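Local coordinates for CADD-like protein of unknown function (Nostoc punctiforme, PDB 3B5O), which is of unknown function but resembles the chlamydial protein CADD in its heme-oxygenase-like, all-helical fold and is tentatively classed as an oxidoreductase, at residues 209-212 against 213-217; 43-46 against 47-50; 197-201 against 202-206. All coordinates share one frame; numbering follows the deposited sequence. Where two conformers were deposited one is given.

Interaction 1 (209-212 against 213-217); sequences AGFR and AMIDA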
loop_
_atom_site.group_PDB
_atom_site.type_symbol
_atom_site.label_atom_id
_atom_site.label_comp_id
_atom_site.label_asym_id
_atom_site.label_seq_id
_atom_site.Cartn_x
_atom_site.Cartn_y
_atom_site.Cartn_z
ATOM N N ALA A 209 -14.629 9.720 -2.738
ATOM C CA ALA A 209 -15.072 8.928 -1.603
ATOM C C ALA A 209 -14.300 7.601 -1.493
ATOM O O ALA A 209 -13.919 7.186 -0.394
ATOM C CB ALA A 209 -16.573 8.668 -1.669
ATOM N N GLY A 210 -14.041 6.967 -2.623
ATOM C CA GLY A 210 -13.300 5.710 -2.610
ATOM C C GLY A 210 -11.871 5.945 -2.166
ATOM O O GLY A 210 -11.290 5.160 -1.410
ATOM N N PHE A 211 -11.275 7.016 -2.671
ATOM C CA PHE A 211 -9.909 7.376 -2.293
ATOM C C PHE A 211 -9.824 7.612 -0.789
ATOM O O PHE A 211 -8.927 7.102 -0.108
ATOM C CB PHE A 211 -9.501 8.635 -3.073
ATOM C CG PHE A 211 -8.073 9.039 -2.909
ATOM C CD1 PHE A 211 -7.654 9.811 -1.824
ATOM C CD2 PHE A 211 -7.148 8.717 -3.881
ATOM C CE1 PHE A 211 -6.311 10.180 -1.705
ATOM C CE2 PHE A 211 -5.827 9.115 -3.762
ATOM C CZ PHE A 211 -5.424 9.855 -2.679
ATOM N N ARG A 212 -10.739 8.441 -0.280
ATOM C CA ARG A 212 -10.778 8.767 1.135
ATOM C C ARG A 212 -10.926 7.498 1.978
ATOM O O ARG A 212 -10.251 7.321 2.995
ATOM C CB ARG A 212 -11.973 9.679 1.406
ATOM C CG ARG A 212 -12.220 9.986 2.861
ATOM C CD ARG A 212 -11.158 10.877 3.427
ATOM N NE ARG A 212 -11.383 12.245 2.983
ATOM C CZ ARG A 212 -10.860 13.322 3.557
ATOM N NH1 ARG A 212 -10.011 13.223 4.578
ATOM N NH2 ARG A 212 -11.191 14.509 3.085
ATOM N N ALA A 213 -11.837 6.614 1.566
ATOM C CA ALA A 213 -12.106 5.415 2.348
ATOM C C ALA A 213 -10.857 4.542 2.423
ATOM O O ALA A 213 -10.551 3.953 3.464
ATOM C CB ALA A 213 -13.268 4.620 1.769
HETATM N N MSE A 214 -10.134 4.457 1.320
HETATM C CA MSE A 214 -8.940 3.619 1.281
HETATM C C MSE A 214 -7.837 4.167 2.171
HETATM O O MSE A 214 -7.224 3.431 2.942
HETATM C CB MSE A 214 -8.463 3.469 -0.157
HETATM C CG MSE A 214 -7.277 2.570 -0.328
HETATM SE SE MSE A 214 -7.648 0.739 0.174
HETATM C CE MSE A 214 -6.271 -0.157 -0.742
ATOM N N ILE A 215 -7.534 5.454 2.046
ATOM C CA ILE A 215 -6.469 6.039 2.873
ATOM C C ILE A 215 -6.846 6.018 4.348
ATOM O O ILE A 215 -5.996 5.814 5.204
ATOM C CB ILE A 215 -5.965 7.426 2.367
ATOM C CG1 ILE A 215 -7.045 8.512 2.490
ATOM C CG2 ILE A 215 -5.398 7.286 0.948
ATOM C CD1 ILE A 215 -6.529 9.911 2.119
ATOM N N ASP A 216 -8.131 6.194 4.661
ATOM C CA ASP A 216 -8.589 6.099 6.048
ATOM C C ASP A 216 -8.349 4.689 6.581
ATOM O O ASP A 216 -7.875 4.515 7.703
ATOM C CB ASP A 216 -10.070 6.470 6.181
ATOM C CG ASP A 216 -10.346 7.957 6.129
ATOM O OD1 ASP A 216 -9.426 8.752 6.307
ATOM O OD2 ASP A 216 -11.536 8.308 5.924
ATOM N N ALA A 217 -8.668 3.678 5.775
ATOM C CA ALA A 217 -8.511 2.287 6.209
ATOM C C ALA A 217 -7.033 1.959 6.433
ATOM O O ALA A 217 -6.656 1.275 7.415
ATOM C CB ALA A 217 -9.131 1.329 5.189
#
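Ala209 accepts the first of four i-to-i+4 backbone hydrogen bonds, its carbonyl taking the amide of Ala213, while the CB of Ala213 rests against the same oxygen, with CB to Ala209 O at 3.4 Å. Gly210 O receives Met214 N in the same way, and the CB of the selenomethionine settles 3.5 Å from Gly210 O before the rest of the chain turns off toward the protein interior. Phe211 contributes in two ways. Its carbonyl takes an almost straight bond from Ile215 N (N-H...O 174°), and its ring stands out from the helix, CG anti to the backbone N (chi1 -173°); Ile215 leans back so that its CD1 comes to 3.8 Å from Phe211 CE1, approaching the ring obliquely.

These are about two and a half turns in the first half of helix 204-230, a long helix of the heme-oxygenase-like bundle. Met214 packs on helices 118-131, 135-163 and 38-68, Ile215 on Leu15 of helix 2-18, and Phe211 on both Leu11 of helix 2-18 and Ala144 of helix 135-163.

Arg212 O takes the amide of Asp216 at 2.9 Å. Beyond the backbone, the bent arginine chain lays its methylene groups, not its charge, on the carboxylate, with CD to Asp216 OD2 at 3.6 Å. Arg212 NH1 and Asp216 OD1 stay 4.8 Å apart and each hydrogen-bonds to Tyr19 OH, so that the phenol bridges the opposite charges.

Interaction 2 (43-46 against 47-50); sequences YVMQ and QYSI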
loop_
_atom_site.group_PDB
_atom_site.type_symbol
_atom_site.label_atom_id
_atom_site.label_comp_id
_atom_site.label_asym_id
_atom_site.label_seq_id
_atom_site.Cartn_x
_atom_site.Cartn_y
_atom_site.Cartn_z
ATOM N N TYR A 43 7.829 -7.707 13.682
ATOM C CA TYR A 43 6.402 -8.040 13.641
ATOM C C TYR A 43 5.660 -7.099 12.716
ATOM O O TYR A 43 4.827 -7.539 11.908
ATOM C CB TYR A 43 5.788 -7.992 15.039
ATOM C CG TYR A 43 4.294 -8.046 15.075
ATOM C CD1 TYR A 43 3.621 -9.260 15.045
ATOM C CD2 TYR A 43 3.535 -6.886 15.068
ATOM C CE1 TYR A 43 2.229 -9.312 15.048
ATOM C CE2 TYR A 43 2.158 -6.932 15.085
ATOM C CZ TYR A 43 1.501 -8.143 15.072
ATOM O OH TYR A 43 0.121 -8.231 15.070
ATOM N N VAL A 44 5.927 -5.803 12.828
ATOM C CA VAL A 44 5.298 -4.853 11.930
ATOM C C VAL A 44 5.605 -5.208 10.457
ATOM O O VAL A 44 4.716 -5.173 9.610
ATOM C CB VAL A 44 5.747 -3.392 12.238
ATOM C CG1 VAL A 44 5.311 -2.426 11.118
ATOM C CG2 VAL A 44 5.237 -2.957 13.620
HETATM N N MSE A 45 6.858 -5.530 10.149
HETATM C CA MSE A 45 7.247 -5.845 8.788
HETATM C C MSE A 45 6.630 -7.144 8.281
HETATM O O MSE A 45 6.259 -7.231 7.113
HETATM C CB MSE A 45 8.774 -5.896 8.650
HETATM C CG MSE A 45 9.446 -4.501 8.649
HETATM SE SE MSE A 45 8.643 -3.255 7.377
HETATM C CE MSE A 45 8.858 -4.410 5.892
ATOM N N GLN A 46 6.476 -8.118 9.156
ATOM C CA GLN A 46 5.786 -9.346 8.783
ATOM C C GLN A 46 4.346 -9.052 8.392
ATOM O O GLN A 46 3.850 -9.528 7.370
ATOM C CB GLN A 46 5.769 -10.326 9.935
ATOM C CG GLN A 46 7.116 -10.938 10.276
ATOM C CD GLN A 46 7.054 -11.772 11.535
ATOM O OE1 GLN A 46 6.331 -11.457 12.479
ATOM N NE2 GLN A 46 7.808 -12.875 11.543
ATOM N N GLN A 47 3.653 -8.291 9.223
ATOM C CA GLN A 47 2.271 -7.911 8.899
ATOM C C GLN A 47 2.179 -7.030 7.672
ATOM O O GLN A 47 1.299 -7.228 6.816
ATOM C CB GLN A 47 1.604 -7.235 10.095
ATOM C CG GLN A 47 1.378 -8.201 11.219
ATOM C CD GLN A 47 0.395 -9.322 10.847
ATOM O OE1 GLN A 47 -0.663 -9.071 10.277
ATOM N NE2 GLN A 47 0.762 -10.577 11.168
ATOM N N TYR A 48 3.072 -6.053 7.577
ATOM C CA TYR A 48 3.071 -5.173 6.423
ATOM C C TYR A 48 3.156 -5.978 5.130
ATOM O O TYR A 48 2.459 -5.684 4.165
ATOM C CB TYR A 48 4.207 -4.151 6.472
ATOM C CG TYR A 48 4.349 -3.478 5.158
ATOM C CD1 TYR A 48 3.471 -2.471 4.773
ATOM C CD2 TYR A 48 5.263 -3.950 4.222
ATOM C CE1 TYR A 48 3.567 -1.921 3.491
ATOM C CE2 TYR A 48 5.372 -3.389 2.986
ATOM C CZ TYR A 48 4.519 -2.403 2.616
ATOM O OH TYR A 48 4.645 -1.875 1.343
ATOM N N SER A 49 4.010 -6.990 5.113
ATOM C CA SER A 49 4.257 -7.735 3.895
ATOM C C SER A 49 3.004 -8.351 3.271
ATOM O O SER A 49 2.970 -8.609 2.070
ATOM C CB SER A 49 5.314 -8.803 4.140
ATOM O OG SER A 49 4.819 -9.902 4.868
ATOM N N ILE A 50 1.997 -8.604 4.084
ATOM C CA ILE A 50 0.764 -9.192 3.599
ATOM C C ILE A 50 0.074 -8.235 2.638
ATOM O O ILE A 50 -0.590 -8.657 1.693
ATOM C CB ILE A 50 -0.156 -9.556 4.779
ATOM C CG1 ILE A 50 0.480 -10.657 5.622
ATOM C CG2 ILE A 50 -1.573 -9.983 4.316
ATOM C CD1 ILE A 50 -0.180 -10.928 6.955
HETATM O O HOH W 1 3.254 -11.425 12.484
#
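Tyr43, Val44 and Met45 each offer a carbonyl to the amide four residues on, at Gln47, Tyr48 and Ser49, so the two segments follow one helix, regular alpha-helical through these three bonds. The bond from Gln47 N to Tyr43 O is nearly straight at 173°, and that from Tyr48 N to Val44 O, 2.8 Å long, is the shortest of the three. At Gln46 the i-to-i+4 bond is missing: Ile50 N stands 3.9 Å from Gln46 O and turns to Gln47 O, three residues back. The Ser49 hydroxyl donates to that carbonyl instead, OG to Gln46 O 2.7 Å, a chi1 of 75° setting OG between backbone N and carbonyl carbon.

Among the side chains, Gln47 CG sits over one face of the Tyr43 ring, 4.1 Å from its centroid and displaced toward the rim, a CH-pi contact. Such spacing aligns side chains along one flank of helix 38-68 of the heme-oxygenase-like bundle. Beyond this methylene the Gln47 amide is anchored to the loop before helix 118-131 and that helix's first turn: OE1 accepts from Thr120 OG1 and Ser117 N, and NE2 donates to Met115 O. Gln47 NE2 also donates to a water 2.9 Å away, which donates to Gln46 OE1, while Gln46 NE2 hydrogen-bonds to Ala110 O.

On another side, selenomethionine Met45 and Tyr48 run side by side in a Met-aromatic contact, the selenium oblique to the ring and 5.5 Å from the Tyr48 centroid. The bent chain brings Met45 CE to 4.0 Å from Tyr48 CD2. Tyr43 OH bonds to Glu228, Tyr48 OH to Glu152.

Interaction 3 (197-201 against 202-206); sequences AYIQP and EEFGE
Phe204 gathers the apolar contacts of this turn. One face of its ring is met by the CA of Pro201, 3.8 Å from the centroid and 18° off the ring normal, a CH-pi contact made by the backbone carbon of the proline. Ile199 comes to the ring obliquely, its CG2 lying 3.9 Å from Phe204 CE1. With CG anti to its own carbonyl carbon (chi1 -78°), the phenylalanine is swung back over the residues that precede the helix. An alanine here would remove the ring and is likely to leave Pro201 CA without its CH-pi partner and Ile199 CG2 without its aromatic neighbour in this turn.

Hydrogen bonding makes the turn itself. Glu203 N donates to Gln200 O at 2.9 Å, and Phe204 N to Pro201 O, each amide standing above the plane of the carbonyl that receives it. These i-to-i+3 bonds make a short 3-10 turn leading into helix 204-230, with Glu203 at the N-cap position. A water continues the pattern by donating to Pro201 O and accepting from Gly205 N at 3.0 Å, bridging them where no direct backbone bond is made. Earlier in the loop, Gln200 folds back on its own segment: NE2 donates to Tyr198 O, which lies close to the plane of the amide group.

Polar and nonpolar atoms also meet without bonding. The Glu202 side chain, bent at chi2, runs beside Gln200 so that its CD is 3.6 Å from Gln200 CB, the carboxylate and amide planes being steeply inclined. Helix 2-18 adds Glu3 and Leu7 beside Phe204, and Phe4 beside Ile199.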
loop_
_atom_site.group_PDB
_atom_site.type_symbol
_atom_site.label_atom_id
_atom_site.label_comp_id
_atom_site.label_asym_id
_atom_site.label_seq_id
_atom_site.Cartn_x
_atom_site.Cartn_y
_atom_site.Cartn_z
ATOM N N ALA A 197 -10.010 9.400 -19.302
ATOM C CA ALA A 197 -10.706 9.134 -20.577
ATOM C C ALA A 197 -12.164 8.674 -20.435
ATOM O O ALA A 197 -12.949 8.775 -21.390
ATOM C CB ALA A 197 -9.918 8.130 -21.384
ATOM N N TYR A 198 -12.539 8.153 -19.264
ATOM C CA TYR A 198 -13.866 7.589 -19.044
ATOM C C TYR A 198 -14.708 8.259 -17.976
ATOM O O TYR A 198 -15.931 8.261 -18.055
ATOM C CB TYR A 198 -13.739 6.102 -18.674
ATOM C CG TYR A 198 -13.065 5.271 -19.723
ATOM C CD1 TYR A 198 -13.773 4.823 -20.837
ATOM C CD2 TYR A 198 -11.713 4.964 -19.639
ATOM C CE1 TYR A 198 -13.168 4.071 -21.796
ATOM C CE2 TYR A 198 -11.092 4.220 -20.601
ATOM C CZ TYR A 198 -11.823 3.779 -21.692
ATOM O OH TYR A 198 -11.199 3.016 -22.647
ATOM N N ILE A 199 -14.072 8.738 -16.911
ATOM C CA ILE A 199 -14.812 9.194 -15.767
ATOM C C ILE A 199 -15.581 10.475 -16.118
ATOM O O ILE A 199 -15.064 11.356 -16.829
ATOM C CB ILE A 199 -13.884 9.419 -14.530
ATOM C CG1 ILE A 199 -14.720 9.636 -13.278
ATOM C CG2 ILE A 199 -12.907 10.563 -14.768
ATOM C CD1 ILE A 199 -13.905 9.579 -11.959
ATOM N N GLN A 200 -16.815 10.531 -15.654
ATOM C CA GLN A 200 -17.693 11.683 -15.902
ATOM C C GLN A 200 -17.708 12.580 -14.669
ATOM O O GLN A 200 -17.599 12.089 -13.546
ATOM C CB GLN A 200 -19.099 11.189 -16.221
ATOM C CG GLN A 200 -19.178 10.291 -17.434
ATOM C CD GLN A 200 -18.645 10.963 -18.669
ATOM O OE1 GLN A 200 -19.190 11.980 -19.106
ATOM N NE2 GLN A 200 -17.568 10.426 -19.233
ATOM N N PRO A 201 -17.797 13.912 -14.867
ATOM C CA PRO A 201 -17.842 14.838 -13.736
ATOM C C PRO A 201 -18.832 14.473 -12.620
ATOM O O PRO A 201 -18.541 14.705 -11.448
ATOM C CB PRO A 201 -18.245 16.162 -14.407
ATOM C CG PRO A 201 -17.644 16.064 -15.752
ATOM C CD PRO A 201 -17.828 14.634 -16.156
ATOM N N GLU A 202 -19.980 13.896 -12.970
ATOM C CA GLU A 202 -21.000 13.544 -11.971
ATOM C C GLU A 202 -20.577 12.415 -11.031
ATOM O O GLU A 202 -21.219 12.197 -10.005
ATOM C CB GLU A 202 -22.349 13.189 -12.605
ATOM C CG GLU A 202 -22.318 12.123 -13.675
ATOM C CD GLU A 202 -22.120 12.672 -15.087
ATOM O OE1 GLU A 202 -21.510 13.759 -15.254
ATOM O OE2 GLU A 202 -22.562 11.985 -16.039
ATOM N N GLU A 203 -19.503 11.718 -11.387
ATOM C CA GLU A 203 -18.950 10.665 -10.518
ATOM C C GLU A 203 -17.632 11.025 -9.821
ATOM O O GLU A 203 -17.022 10.176 -9.155
ATOM C CB GLU A 203 -18.788 9.402 -11.328
ATOM C CG GLU A 203 -20.085 8.888 -12.010
ATOM C CD GLU A 203 -21.311 8.831 -11.094
ATOM O OE1 GLU A 203 -21.176 8.484 -9.894
ATOM O OE2 GLU A 203 -22.433 9.123 -11.590
ATOM N N PHE A 204 -17.174 12.265 -9.947
ATOM C CA PHE A 204 -15.960 12.694 -9.234
ATOM C C PHE A 204 -16.093 12.492 -7.721
ATOM O O PHE A 204 -15.137 12.119 -7.041
ATOM C CB PHE A 204 -15.631 14.165 -9.525
ATOM C CG PHE A 204 -14.976 14.419 -10.864
ATOM C CD1 PHE A 204 -14.965 13.497 -11.886
ATOM C CD2 PHE A 204 -14.420 15.660 -11.116
ATOM C CE1 PHE A 204 -14.370 13.786 -13.105
ATOM C CE2 PHE A 204 -13.836 15.948 -12.346
ATOM C CZ PHE A 204 -13.817 15.015 -13.331
ATOM N N GLY A 205 -17.279 12.737 -7.182
ATOM C CA GLY A 205 -17.511 12.591 -5.759
ATOM C C GLY A 205 -17.328 11.155 -5.289
ATOM O O GLY A 205 -16.838 10.919 -4.185
ATOM N N GLU A 206 -17.750 10.212 -6.121
ATOM C CA GLU A 206 -17.619 8.784 -5.780
ATOM C C GLU A 206 -16.154 8.358 -5.848
ATOM O O GLU A 206 -15.669 7.624 -4.987
ATOM C CB GLU A 206 -18.485 7.904 -6.696
ATOM C CG GLU A 206 -19.948 7.900 -6.281
ATOM C CD GLU A 206 -20.137 7.225 -4.928
ATOM O OE1 GLU A 206 -20.060 5.982 -4.874
ATOM O OE2 GLU A 206 -20.312 7.935 -3.906
HETATM O O HOH W 2 -19.387 14.305 -8.553
#

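From the N terminus, the chain first meets interaction 2, within helix 38-68, then passes through the intervening helices before reaching interaction 3, where the loop after helix 190-196 turns into helix 204-230; interaction 1 follows almost at once, farther along that same helix. All three are local, so none closes a long loop, and they run in series without nesting or crossing. Interactions 2 and 3 lie on opposite sides of the chain's centre, their centres about 35 Å apart. Helix 204-230 relates all three: it begins at 202-206, continues through 209-217, and farther on supplies Trp221, Leu225 and Glu228 to the side chains of 43-50. Helix 135-163 likewise borders each of them.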